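Local coordinates for guanine nucleotide exchange protein (Legionella pneumophila, PDB 1XSZ), which probably acts as a guanine nucleotide exchange factor for ADP-ribosylation factors, with a C-terminal domain that caps its active site, at residues S88-L93 with K192-N197; Y135-Q140 with K180-L185; K325-Y328 with D334-K337; V296-G301 with A315-P320. One frame throughout, in Å; residues are numbered along the deposited sequence.

The four contacts fall into two pairs in different parts of the chain. Contacts 1 and 2 belong to the helical Sec7 domain; their centres lie about 12 Å apart and they touch, Phe89 CZ packing 3.6 Å from Leu137 CB and Val90 CG2 3.7 Å from Leu185 CG. Contacts 3 and 4 belong to the C-terminal capping domain, also with centres about 12 Å apart, and meet at Pro300 of segment 296-301, whose CG lies 3.8 Å from Leu335 CD2. The pairs sit on opposite sides of the chain's centre: contacts 1 and 3 are about 34 Å apart between centres and about 11 Å between nearest atoms. The second pair thus lies in the domain that covers the active site.

Contact 1. Residues S88-L93 with K192-N197; sequences SFVEGL and KPFELN
Ser88 OG takes part in two hydrogen bonds at the start of the helical turn that brings Val90 and Leu93 against Phe194. It accepts a bond from Glu91 N at 3.1 Å, fairly straight at 163°, and a second hydrogen bond joins it to Glu188 on helix 179-191. Ser88 is thereby the N-cap of helix 89-98 and ties that helix to the one whose end passes into residues 192-197.

Phe194 supplies most of the apolar contact. Its first torsion, -77°, sets CG beside the backbone N and swings the ring out to the helix, where the CZ end arrives first. Leu93 meets it obliquely with one branch, CD2 lying 3.6 Å from Phe194 CZ, while Leu93 CG follows at 3.7 Å from the same carbon. In the all-helical Sec7 domain this ring packs among three helices, for it also touches Ile189 on helix 179-191 and Thr141 on helix 131-149. At the ring's edge, near its plane, Val90 O stands 3.8 Å from Phe194 CE1; the methyl Val90 CG1 is a looser neighbour of that carbon.

Nearer solvent, the extended Lys192 chain carries its ammonium towards the carboxylate of Glu91. Glu91 has two conformers, and in the one given the charges stay beyond salt-bridge distance. Pro193 O is hydrogen-bonded to Arg94 NE, one residue beyond Leu93.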
loop_
_atom_site.group_PDB
_atom_site.type_symbol
_atom_site.label_atom_id
_atom_site.label_comp_id
_atom_site.label_asym_id
_atom_site.label_seq_id
_atom_site.Cartn_x
_atom_site.Cartn_y
_atom_site.Cartn_z
ATOM N N SER A 88 22.167 -11.845 6.470
ATOM C CA SER A 88 22.254 -10.791 7.470
ATOM C C SER A 88 20.887 -10.102 7.454
ATOM O O SER A 88 20.050 -10.379 6.587
ATOM C CB SER A 88 23.330 -9.779 7.087
ATOM O OG SER A 88 22.922 -9.022 5.959
ATOM N N PHE A 89 20.662 -9.201 8.403
ATOM C CA PHE A 89 19.392 -8.487 8.470
ATOM C C PHE A 89 19.148 -7.675 7.200
ATOM O O PHE A 89 18.071 -7.749 6.605
ATOM C CB PHE A 89 19.371 -7.546 9.677
ATOM C CG PHE A 89 18.112 -6.734 9.784
ATOM C CD1 PHE A 89 16.958 -7.287 10.327
ATOM C CD2 PHE A 89 18.068 -5.429 9.304
ATOM C CE1 PHE A 89 15.774 -6.559 10.394
ATOM C CE2 PHE A 89 16.883 -4.691 9.366
ATOM C CZ PHE A 89 15.741 -5.254 9.909
ATOM N N VAL A 90 20.148 -6.905 6.787
ATOM C CA VAL A 90 19.999 -6.074 5.603
ATOM C C VAL A 90 19.811 -6.908 4.348
ATOM O O VAL A 90 18.994 -6.567 3.501
ATOM C CB VAL A 90 21.195 -5.112 5.446
ATOM C CG1 VAL A 90 21.072 -4.317 4.150
ATOM C CG2 VAL A 90 21.221 -4.149 6.634
ATOM N N GLU A 91 20.550 -8.006 4.221
ATOM C CA GLU A 91 20.406 -8.835 3.029
ATOM C C GLU A 91 19.028 -9.489 2.998
ATOM O O GLU A 91 18.419 -9.609 1.936
ATOM C CB GLU A 91 21.497 -9.904 2.975
ATOM C CG GLU A 91 21.518 -10.702 1.671
ATOM C CD GLU A 91 21.839 -9.853 0.446
ATOM O OE1 GLU A 91 21.848 -10.410 -0.673
ATOM O OE2 GLU A 91 22.084 -8.639 0.591
ATOM N N GLY A 92 18.535 -9.909 4.157
ATOM C CA GLY A 92 17.217 -10.518 4.209
ATOM C C GLY A 92 16.158 -9.511 3.795
ATOM O O GLY A 92 15.261 -9.824 3.009
ATOM N N LEU A 93 16.263 -8.295 4.319
ATOM C CA LEU A 93 15.297 -7.256 3.979
ATOM C C LEU A 93 15.386 -6.922 2.489
ATOM O O LEU A 93 14.364 -6.684 1.843
ATOM C CB LEU A 93 15.551 -6.013 4.836
ATOM C CG LEU A 93 14.611 -4.815 4.662
ATOM C CD1 LEU A 93 13.153 -5.250 4.713
ATOM C CD2 LEU A 93 14.898 -3.809 5.768
ATOM N N LYS A 192 25.432 -1.036 -0.594
ATOM C CA LYS A 192 24.547 -1.661 -1.567
ATOM C C LYS A 192 23.096 -1.247 -1.334
ATOM O O LYS A 192 22.436 -1.753 -0.431
ATOM C CB LYS A 192 24.685 -3.182 -1.461
ATOM C CG LYS A 192 23.922 -3.971 -2.513
ATOM C CD LYS A 192 24.156 -5.465 -2.329
ATOM C CE LYS A 192 23.413 -6.276 -3.373
ATOM N NZ LYS A 192 23.691 -7.733 -3.233
ATOM N N PRO A 193 22.588 -0.320 -2.154
ATOM C CA PRO A 193 21.205 0.132 -1.996
ATOM C C PRO A 193 20.199 -0.995 -2.187
ATOM O O PRO A 193 20.516 -2.049 -2.748
ATOM C CB PRO A 193 21.056 1.189 -3.090
ATOM C CG PRO A 193 22.457 1.696 -3.286
ATOM C CD PRO A 193 23.268 0.431 -3.225
ATOM N N PHE A 194 18.987 -0.778 -1.696
ATOM C CA PHE A 194 17.913 -1.744 -1.879
ATOM C C PHE A 194 17.438 -1.671 -3.325
ATOM O O PHE A 194 17.591 -0.643 -3.982
ATOM C CB PHE A 194 16.697 -1.409 -1.004
ATOM C CG PHE A 194 16.853 -1.768 0.446
ATOM C CD1 PHE A 194 17.409 -2.986 0.829
ATOM C CD2 PHE A 194 16.383 -0.910 1.433
ATOM C CE1 PHE A 194 17.492 -3.341 2.174
ATOM C CE2 PHE A 194 16.460 -1.257 2.778
ATOM C CZ PHE A 194 17.016 -2.476 3.151
ATOM N N GLU A 195 16.876 -2.769 -3.812
ATOM C CA GLU A 195 16.298 -2.789 -5.151
ATOM C C GLU A 195 14.806 -2.624 -4.868
ATOM O O GLU A 195 14.178 -3.495 -4.267
ATOM C CB GLU A 195 16.547 -4.122 -5.860
ATOM C CG GLU A 195 15.911 -4.168 -7.248
ATOM C CD GLU A 195 16.118 -5.488 -7.964
ATOM O OE1 GLU A 195 17.277 -5.935 -8.065
ATOM O OE2 GLU A 195 15.118 -6.074 -8.434
ATOM N N LEU A 196 14.246 -1.494 -5.283
ATOM C CA LEU A 196 12.837 -1.211 -5.034
ATOM C C LEU A 196 12.082 -1.002 -6.335
ATOM O O LEU A 196 12.365 -0.066 -7.086
ATOM C CB LEU A 196 12.707 0.037 -4.158
ATOM C CG LEU A 196 13.459 0.001 -2.827
ATOM C CD1 LEU A 196 13.397 1.379 -2.174
ATOM C CD2 LEU A 196 12.862 -1.065 -1.921
ATOM N N ASN A 197 11.126 -1.883 -6.596
ATOM C CA ASN A 197 10.324 -1.808 -7.810
ATOM C C ASN A 197 8.865 -1.604 -7.416
ATOM O O ASN A 197 8.198 -2.536 -6.976
ATOM C CB ASN A 197 10.487 -3.106 -8.609
ATOM C CG ASN A 197 11.942 -3.409 -8.944
ATOM O OD1 ASN A 197 12.426 -4.522 -8.723
ATOM N ND2 ASN A 197 12.643 -2.422 -9.481
#

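Contact 2. Residues Y135-Q140 with K180-L185; sequences YLLAFQ and KFLEEL
Leu137 alone carries the meeting of helix 135-140 with Phe181, Leu182 and Leu185, and the residues on its two sides have other partners. Before it, Tyr135 takes no part here; its OH is hydrogen-bonded to Asp110, Lys251 and Trp253, the last two belonging to the capping domain. Leu136 touches Leu168 instead.

Leu137 then heads straight for helix 180-185. CG lies 3.5 Å from Leu185 CD1, the two leucines reaching for each other tip to tip, while the branch CD1 is 3.8 Å from Leu182 CD2, which comes in at a slant. The other branch, CD2, points at the edge of the Phe181 ring, but closer than carbons can sit, so that approach is doubtful. Leu137 has two conformers, and all of these contacts describe just one of them.

Ala138 follows on the far side of the helix. Phe139, with chi1 at 79°, folds its ring back over its own helix: Leu136 O lies 3.9 Å above the ring plane, over its centre, and Phe139 CD2 stands 3.6 Å above one face of the Tyr135 ring.

This is helix-helix packing inside the all-helical Sec7 domain, with helices 131-149 and 179-191 joined here through one leucine. The axes of the two segments come no closer than 12.7 Å and cross at -31°, so side chains alone span the interval. Helix 89-98 contributes side chains to both helices, and helix 106-123 packs against Tyr135 and Ala138.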
loop_
_atom_site.group_PDB
_atom_site.type_symbol
_atom_site.label_atom_id
_atom_site.label_comp_id
_atom_site.label_asym_id
_atom_site.label_seq_id
_atom_site.Cartn_x
_atom_site.Cartn_y
_atom_site.Cartn_z
ATOM N N TYR A 135 10.951 -4.558 13.418
ATOM C CA TYR A 135 10.171 -3.615 12.616
ATOM C C TYR A 135 10.849 -2.244 12.639
ATOM O O TYR A 135 11.005 -1.597 11.599
ATOM C CB TYR A 135 8.744 -3.518 13.170
ATOM C CG TYR A 135 7.888 -2.443 12.530
ATOM C CD1 TYR A 135 7.516 -2.519 11.187
ATOM C CD2 TYR A 135 7.444 -1.356 13.277
ATOM C CE1 TYR A 135 6.715 -1.530 10.608
ATOM C CE2 TYR A 135 6.647 -0.366 12.713
ATOM C CZ TYR A 135 6.283 -0.460 11.379
ATOM O OH TYR A 135 5.481 0.516 10.835
ATOM N N LEU A 136 11.249 -1.791 13.822
ATOM C CA LEU A 136 11.930 -0.507 13.936
ATOM C C LEU A 136 13.190 -0.517 13.067
ATOM O O LEU A 136 13.445 0.422 12.312
ATOM C CB LEU A 136 12.312 -0.223 15.395
ATOM C CG LEU A 136 13.218 0.997 15.609
ATOM C CD1 LEU A 136 12.482 2.266 15.207
ATOM C CD2 LEU A 136 13.650 1.070 17.066
ATOM N N LEU A 137 13.977 -1.580 13.174
ATOM C CA LEU A 137 15.204 -1.692 12.396
ATOM C C LEU A 137 14.894 -1.673 10.901
ATOM O O LEU A 137 15.595 -1.023 10.124
ATOM C CB LEU A 137 15.931 -2.990 12.748
ATOM C CG LEU A 137 17.448 -2.999 12.577
ATOM C CD1 LEU A 137 18.092 -1.996 13.531
ATOM C CD2 LEU A 137 17.958 -4.397 12.862
ATOM N N ALA A 138 13.843 -2.387 10.508
ATOM C CA ALA A 138 13.451 -2.449 9.108
ATOM C C ALA A 138 13.063 -1.095 8.531
ATOM O O ALA A 138 13.597 -0.700 7.492
ATOM C CB ALA A 138 12.315 -3.450 8.918
ATOM N N PHE A 139 12.156 -0.371 9.188
ATOM C CA PHE A 139 11.773 0.904 8.607
ATOM C C PHE A 139 12.866 1.959 8.742
ATOM O O PHE A 139 12.981 2.837 7.890
ATOM C CB PHE A 139 10.367 1.360 9.089
ATOM C CG PHE A 139 10.309 1.970 10.465
ATOM C CD1 PHE A 139 10.840 3.230 10.710
ATOM C CD2 PHE A 139 9.606 1.327 11.488
ATOM C CE1 PHE A 139 10.667 3.854 11.950
ATOM C CE2 PHE A 139 9.429 1.944 12.732
ATOM C CZ PHE A 139 9.960 3.210 12.958
ATOM N N GLN A 140 13.708 1.856 9.767
ATOM C CA GLN A 140 14.813 2.799 9.898
ATOM C C GLN A 140 15.795 2.534 8.746
ATOM O O GLN A 140 16.327 3.468 8.153
ATOM C CB GLN A 140 15.526 2.626 11.249
ATOM C CG GLN A 140 14.753 3.142 12.456
ATOM C CD GLN A 140 14.657 4.656 12.501
ATOM O OE1 GLN A 140 15.554 5.360 12.047
ATOM N NE2 GLN A 140 13.574 5.161 13.075
ATOM N N LYS A 180 28.127 -2.664 17.278
ATOM C CA LYS A 180 28.764 -3.243 16.102
ATOM C C LYS A 180 27.747 -3.783 15.108
ATOM O O LYS A 180 28.035 -3.908 13.916
ATOM C CB LYS A 180 29.749 -4.336 16.526
ATOM C CG LYS A 180 30.829 -3.818 17.471
ATOM C CD LYS A 180 31.465 -2.545 16.925
ATOM C CE LYS A 180 32.292 -1.833 17.981
ATOM N NZ LYS A 180 32.812 -0.529 17.483
ATOM N N PHE A 181 26.558 -4.104 15.598
ATOM C CA PHE A 181 25.500 -4.590 14.727
ATOM C C PHE A 181 25.018 -3.403 13.892
ATOM O O PHE A 181 24.857 -3.504 12.671
ATOM C CB PHE A 181 24.342 -5.147 15.555
ATOM C CG PHE A 181 23.123 -5.471 14.743
ATOM C CD1 PHE A 181 23.136 -6.510 13.820
ATOM C CD2 PHE A 181 21.963 -4.718 14.886
ATOM C CE1 PHE A 181 22.009 -6.797 13.049
ATOM C CE2 PHE A 181 20.835 -4.994 14.122
ATOM C CZ PHE A 181 20.858 -6.037 13.201
ATOM N N LEU A 182 24.799 -2.271 14.550
ATOM C CA LEU A 182 24.343 -1.080 13.845
ATOM C C LEU A 182 25.407 -0.547 12.893
ATOM O O LEU A 182 25.085 -0.051 11.815
ATOM C CB LEU A 182 23.917 0.004 14.843
ATOM C CG LEU A 182 22.644 -0.308 15.639
ATOM C CD1 LEU A 182 22.263 0.900 16.488
ATOM C CD2 LEU A 182 21.507 -0.650 14.683
ATOM N N GLU A 183 26.674 -0.651 13.277
ATOM C CA GLU A 183 27.754 -0.182 12.418
ATOM C C GLU A 183 27.780 -1.026 11.142
ATOM O O GLU A 183 27.995 -0.514 10.039
ATOM C CB GLU A 183 29.092 -0.265 13.166
ATOM C CG GLU A 183 29.208 0.784 14.275
ATOM C CD GLU A 183 30.464 0.649 15.115
ATOM O OE1 GLU A 183 31.546 0.392 14.544
ATOM O OE2 GLU A 183 30.370 0.824 16.349
ATOM N N GLU A 184 27.540 -2.320 11.297
ATOM C CA GLU A 184 27.512 -3.234 10.166
ATOM C C GLU A 184 26.304 -2.948 9.271
ATOM O O GLU A 184 26.425 -2.900 8.048
ATOM C CB GLU A 184 27.464 -4.669 10.680
ATOM C CG GLU A 184 26.934 -5.665 9.690
ATOM C CD GLU A 184 26.867 -7.048 10.279
ATOM O OE1 GLU A 184 26.834 -7.163 11.526
ATOM O OE2 GLU A 184 26.834 -8.013 9.499
ATOM N N LEU A 185 25.142 -2.761 9.889
ATOM C CA LEU A 185 23.914 -2.472 9.152
ATOM C C LEU A 185 24.099 -1.211 8.310
ATOM O O LEU A 185 23.780 -1.186 7.118
ATOM C CB LEU A 185 22.753 -2.292 10.139
ATOM C CG LEU A 185 21.356 -1.976 9.601
ATOM C CD1 LEU A 185 20.327 -2.322 10.660
ATOM C CD2 LEU A 185 21.252 -0.500 9.216
#

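Contact 3. Residues K325-Y328 with D334-K337; sequences KATY and DLIK
Leu335 points its side chain from helix 334-337 straight at the loop, where it meets the backbone of Lys325 and Ala326, with Thr327 CG2 at the margin. The leucine's nearly extended second torsion, 171°, carries one branch away from the helix. The methyl at its end, CD1, stops 3.0 Å from Lys325 O, a tight apolar-to-carbonyl contact in which no hydrogen bond is made. The same methyl lies 4.1 Å from Ala326 CA and 4.4 Å from Thr327 CG2, so this one methyl makes every close approach to the loop.

Lys325 faces the opposite way. Its extended chain leaves the helix behind and ends in a salt bridge to Glu58, which links the strand end to the Sec7 domain; the same ammonium is also hydrogen-bonded to Thr201 O. In Thr327 the two branches have different partners: the methyl is the one that approaches the leucine, whereas OG1 is hydrogen-bonded to Tyr330 N and more weakly to Asp329 N. This keeps the polar branch within the turn that leads to the helix. Thr327 also touches Pro300 of strand 295-300.

On the helix, Leu335 O is hydrogen-bonded to Tyr205 OH. The whole is a strand-loop-helix connection in the capping domain, in which an edge strand, 323-325, of an antiparallel sheet runs on through a short turn into the long helix 332-351, and the first turn of that helix, through Leu335, packs back upon the end of the strand.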
loop_
_atom_site.group_PDB
_atom_site.type_symbol
_atom_site.label_atom_id
_atom_site.label_comp_id
_atom_site.label_asym_id
_atom_site.label_seq_id
_atom_site.Cartn_x
_atom_site.Cartn_y
_atom_site.Cartn_z
ATOM N N LYS A 325 -7.889 2.262 -12.048
ATOM C CA LYS A 325 -7.421 0.886 -11.933
ATOM C C LYS A 325 -8.425 0.079 -11.131
ATOM O O LYS A 325 -8.995 0.563 -10.156
ATOM C CB LYS A 325 -6.048 0.836 -11.255
ATOM C CG LYS A 325 -5.358 -0.526 -11.343
ATOM C CD LYS A 325 -4.005 -0.494 -10.643
ATOM C CE LYS A 325 -3.123 -1.644 -11.104
ATOM N NZ LYS A 325 -1.770 -1.561 -10.491
ATOM N N ALA A 326 -8.644 -1.160 -11.551
ATOM C CA ALA A 326 -9.581 -2.033 -10.866
ATOM C C ALA A 326 -9.191 -2.258 -9.410
ATOM O O ALA A 326 -8.024 -2.141 -9.039
ATOM C CB ALA A 326 -9.638 -3.382 -11.580
ATOM N N THR A 327 -10.182 -2.553 -8.579
ATOM C CA THR A 327 -9.910 -2.883 -7.189
ATOM C C THR A 327 -10.186 -4.378 -7.138
ATOM O O THR A 327 -10.607 -4.972 -8.129
ATOM C CB THR A 327 -10.854 -2.177 -6.190
ATOM O OG1 THR A 327 -12.195 -2.631 -6.393
ATOM C CG2 THR A 327 -10.778 -0.665 -6.347
ATOM N N TYR A 328 -9.950 -4.993 -5.990
ATOM C CA TYR A 328 -10.192 -6.423 -5.857
ATOM C C TYR A 328 -11.658 -6.760 -6.129
ATOM O O TYR A 328 -11.972 -7.840 -6.626
ATOM C CB TYR A 328 -9.812 -6.878 -4.447
ATOM C CG TYR A 328 -9.800 -8.379 -4.256
ATOM C CD1 TYR A 328 -8.845 -9.174 -4.889
ATOM C CD2 TYR A 328 -10.728 -9.000 -3.421
ATOM C CE1 TYR A 328 -8.807 -10.554 -4.691
ATOM C CE2 TYR A 328 -10.701 -10.384 -3.216
ATOM C CZ TYR A 328 -9.736 -11.150 -3.853
ATOM O OH TYR A 328 -9.674 -12.513 -3.644
ATOM N N ASP A 334 -16.255 -0.442 -14.430
ATOM C CA ASP A 334 -17.304 0.035 -13.541
ATOM C C ASP A 334 -16.882 1.325 -12.842
ATOM O O ASP A 334 -17.707 2.207 -12.615
ATOM C CB ASP A 334 -17.682 -1.052 -12.533
ATOM C CG ASP A 334 -18.361 -2.239 -13.198
ATOM O OD1 ASP A 334 -19.327 -2.019 -13.961
ATOM O OD2 ASP A 334 -17.932 -3.386 -12.963
ATOM N N LEU A 335 -15.599 1.447 -12.516
ATOM C CA LEU A 335 -15.099 2.662 -11.872
ATOM C C LEU A 335 -15.167 3.833 -12.850
ATOM O O LEU A 335 -15.540 4.947 -12.484
ATOM C CB LEU A 335 -13.649 2.467 -11.418
ATOM C CG LEU A 335 -13.408 1.426 -10.322
ATOM C CD1 LEU A 335 -11.912 1.199 -10.133
ATOM C CD2 LEU A 335 -14.044 1.908 -9.038
ATOM N N ILE A 336 -14.793 3.580 -14.099
ATOM C CA ILE A 336 -14.809 4.609 -15.125
ATOM C C ILE A 336 -16.238 5.053 -15.428
ATOM O O ILE A 336 -16.514 6.251 -15.496
ATOM C CB ILE A 336 -14.113 4.096 -16.405
ATOM C CG1 ILE A 336 -12.601 4.040 -16.166
ATOM C CG2 ILE A 336 -14.428 5.007 -17.590
ATOM C CD1 ILE A 336 -11.836 3.197 -17.180
ATOM N N LYS A 337 -17.151 4.100 -15.587
ATOM C CA LYS A 337 -18.535 4.459 -15.872
ATOM C C LYS A 337 -19.166 5.250 -14.730
ATOM O O LYS A 337 -19.870 6.229 -14.965
ATOM C CB LYS A 337 -19.361 3.206 -16.176
ATOM C CG LYS A 337 -19.065 2.622 -17.551
ATOM C CD LYS A 337 -19.971 1.448 -17.885
ATOM C CE LYS A 337 -19.650 0.231 -17.045
ATOM N NZ LYS A 337 -20.449 -0.950 -17.486
#

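Contact 4. Residues V296-G301 with A315-P320; sequences VIIQPG and ADFSSP
The Phe317 ring meets strand 296-300 with two neighbouring atoms, CE1 and CZ, and both of its aliphatic partners approach obliquely. Val296 CG1 lies 4.1 Å from Phe317 CZ, and Ile298 CD1 is equally far from Phe317 CE1. The strand belongs to the antiparallel sheet of the capping domain, where it runs between strands 274-280 and 204-208. Val296 and Ile298, two residues apart, project from one of its faces, and the loop after helix 306-315 brings CE1 and CZ of the ring to that face of the strand.

The two aliphatic chains are set differently. Ile298 runs out extended, its second torsion at 176°, and delivers its terminal methyl to the ring at a slant, whereas Val296 confronts Phe317 from the opposite direction with a branch close to its backbone. Contacts of 4.1 Å mean comfortable packing with no strain.

Other residues enclose the ring: Thr217 and Leu221 of helix 216-224 touch it, and Leu221 also touches Val296. Ile298 is covered from helix 306-315 by Ala310 and Ala314. Ala315 O is hydrogen-bonded to Lys343 NZ, and Phe317 O is bound more weakly to the same ammonium. The two aliphatic branches also pack together, Val296 CG1 lying 4.3 Å from Ile298 CD1.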
loop_
_atom_site.group_PDB
_atom_site.type_symbol
_atom_site.label_atom_id
_atom_site.label_comp_id
_atom_site.label_asym_id
_atom_site.label_seq_id
_atom_site.Cartn_x
_atom_site.Cartn_y
_atom_site.Cartn_z
ATOM N N VAL A 296 -3.692 11.889 -4.782
ATOM C CA VAL A 296 -4.892 11.584 -4.029
ATOM C C VAL A 296 -5.367 10.259 -4.617
ATOM O O VAL A 296 -5.531 10.136 -5.833
ATOM C CB VAL A 296 -5.988 12.655 -4.197
ATOM C CG1 VAL A 296 -7.260 12.203 -3.486
ATOM C CG2 VAL A 296 -5.505 13.993 -3.628
ATOM N N ILE A 297 -5.546 9.257 -3.763
ATOM C CA ILE A 297 -5.996 7.942 -4.198
ATOM C C ILE A 297 -7.334 7.670 -3.524
ATOM O O ILE A 297 -7.430 7.669 -2.292
ATOM C CB ILE A 297 -4.977 6.837 -3.815
ATOM C CG1 ILE A 297 -3.626 7.118 -4.486
ATOM C CG2 ILE A 297 -5.509 5.477 -4.240
ATOM C CD1 ILE A 297 -2.518 6.147 -4.097
ATOM N N ILE A 298 -8.363 7.445 -4.336
ATOM C CA ILE A 298 -9.716 7.204 -3.847
ATOM C C ILE A 298 -10.153 5.798 -4.214
ATOM O O ILE A 298 -10.130 5.423 -5.387
ATOM C CB ILE A 298 -10.697 8.226 -4.465
ATOM C CG1 ILE A 298 -10.222 9.644 -4.145
ATOM C CG2 ILE A 298 -12.101 7.991 -3.940
ATOM C CD1 ILE A 298 -11.055 10.745 -4.786
ATOM N N GLN A 299 -10.556 5.023 -3.212
ATOM C CA GLN A 299 -10.962 3.643 -3.439
ATOM C C GLN A 299 -12.298 3.300 -2.809
ATOM O O GLN A 299 -12.541 3.607 -1.646
ATOM C CB GLN A 299 -9.899 2.692 -2.880
ATOM C CG GLN A 299 -8.520 2.911 -3.467
ATOM C CD GLN A 299 -7.433 2.148 -2.736
ATOM O OE1 GLN A 299 -7.584 1.779 -1.570
ATOM N NE2 GLN A 299 -6.315 1.930 -3.413
ATOM N N PRO A 300 -13.186 2.658 -3.572
ATOM C CA PRO A 300 -14.489 2.284 -3.019
ATOM C C PRO A 300 -14.346 1.017 -2.181
ATOM O O PRO A 300 -13.499 0.170 -2.472
ATOM C CB PRO A 300 -15.339 2.055 -4.264
ATOM C CG PRO A 300 -14.336 1.509 -5.248
ATOM C CD PRO A 300 -13.114 2.377 -5.018
ATOM N N GLY A 301 -15.168 0.898 -1.143
ATOM C CA GLY A 301 -15.134 -0.282 -0.300
ATOM C C GLY A 301 -15.890 -1.416 -0.964
ATOM O O GLY A 301 -16.402 -1.257 -2.071
ATOM N N ALA A 315 -15.093 12.819 -8.718
ATOM C CA ALA A 315 -15.691 13.750 -9.668
ATOM C C ALA A 315 -15.807 15.172 -9.135
ATOM O O ALA A 315 -15.920 16.112 -9.920
ATOM C CB ALA A 315 -17.061 13.246 -10.095
ATOM N N ASP A 316 -15.774 15.334 -7.813
ATOM C CA ASP A 316 -15.888 16.661 -7.216
ATOM C C ASP A 316 -14.651 17.534 -7.415
ATOM O O ASP A 316 -14.702 18.747 -7.208
ATOM C CB ASP A 316 -16.221 16.551 -5.724
ATOM C CG ASP A 316 -17.706 16.357 -5.475
ATOM O OD1 ASP A 316 -18.501 16.526 -6.429
ATOM O OD2 ASP A 316 -18.089 16.050 -4.328
ATOM N N PHE A 317 -13.534 16.928 -7.806
ATOM C CA PHE A 317 -12.320 17.692 -8.065
ATOM C C PHE A 317 -12.427 18.317 -9.450
ATOM O O PHE A 317 -13.001 17.717 -10.359
ATOM C CB PHE A 317 -11.076 16.791 -8.097
ATOM C CG PHE A 317 -10.585 16.344 -6.750
ATOM C CD1 PHE A 317 -11.160 15.256 -6.104
ATOM C CD2 PHE A 317 -9.511 16.990 -6.150
ATOM C CE1 PHE A 317 -10.669 14.813 -4.883
ATOM C CE2 PHE A 317 -9.013 16.551 -4.926
ATOM C CZ PHE A 317 -9.595 15.460 -4.296
ATOM N N SER A 318 -11.877 19.515 -9.613
ATOM C CA SER A 318 -11.876 20.157 -10.920
ATOM C C SER A 318 -10.814 19.397 -11.702
ATOM O O SER A 318 -10.956 19.136 -12.898
ATOM C CB SER A 318 -11.481 21.630 -10.800
ATOM O OG SER A 318 -11.366 22.231 -12.079
ATOM N N SER A 319 -9.747 19.042 -10.994
ATOM C CA SER A 319 -8.636 18.294 -11.566
ATOM C C SER A 319 -9.115 16.953 -12.105
ATOM O O SER A 319 -10.011 16.328 -11.542
ATOM C CB SER A 319 -7.568 18.051 -10.498
ATOM O OG SER A 319 -6.604 17.114 -10.943
ATOM N N PRO A 320 -8.517 16.495 -13.213
ATOM C CA PRO A 320 -8.893 15.217 -13.813
ATOM C C PRO A 320 -8.290 14.051 -13.042
ATOM O O PRO A 320 -7.433 14.233 -12.174
ATOM C CB PRO A 320 -8.311 15.322 -15.215
ATOM C CG PRO A 320 -7.046 16.092 -14.979
ATOM C CD PRO A 320 -7.507 17.189 -14.033
#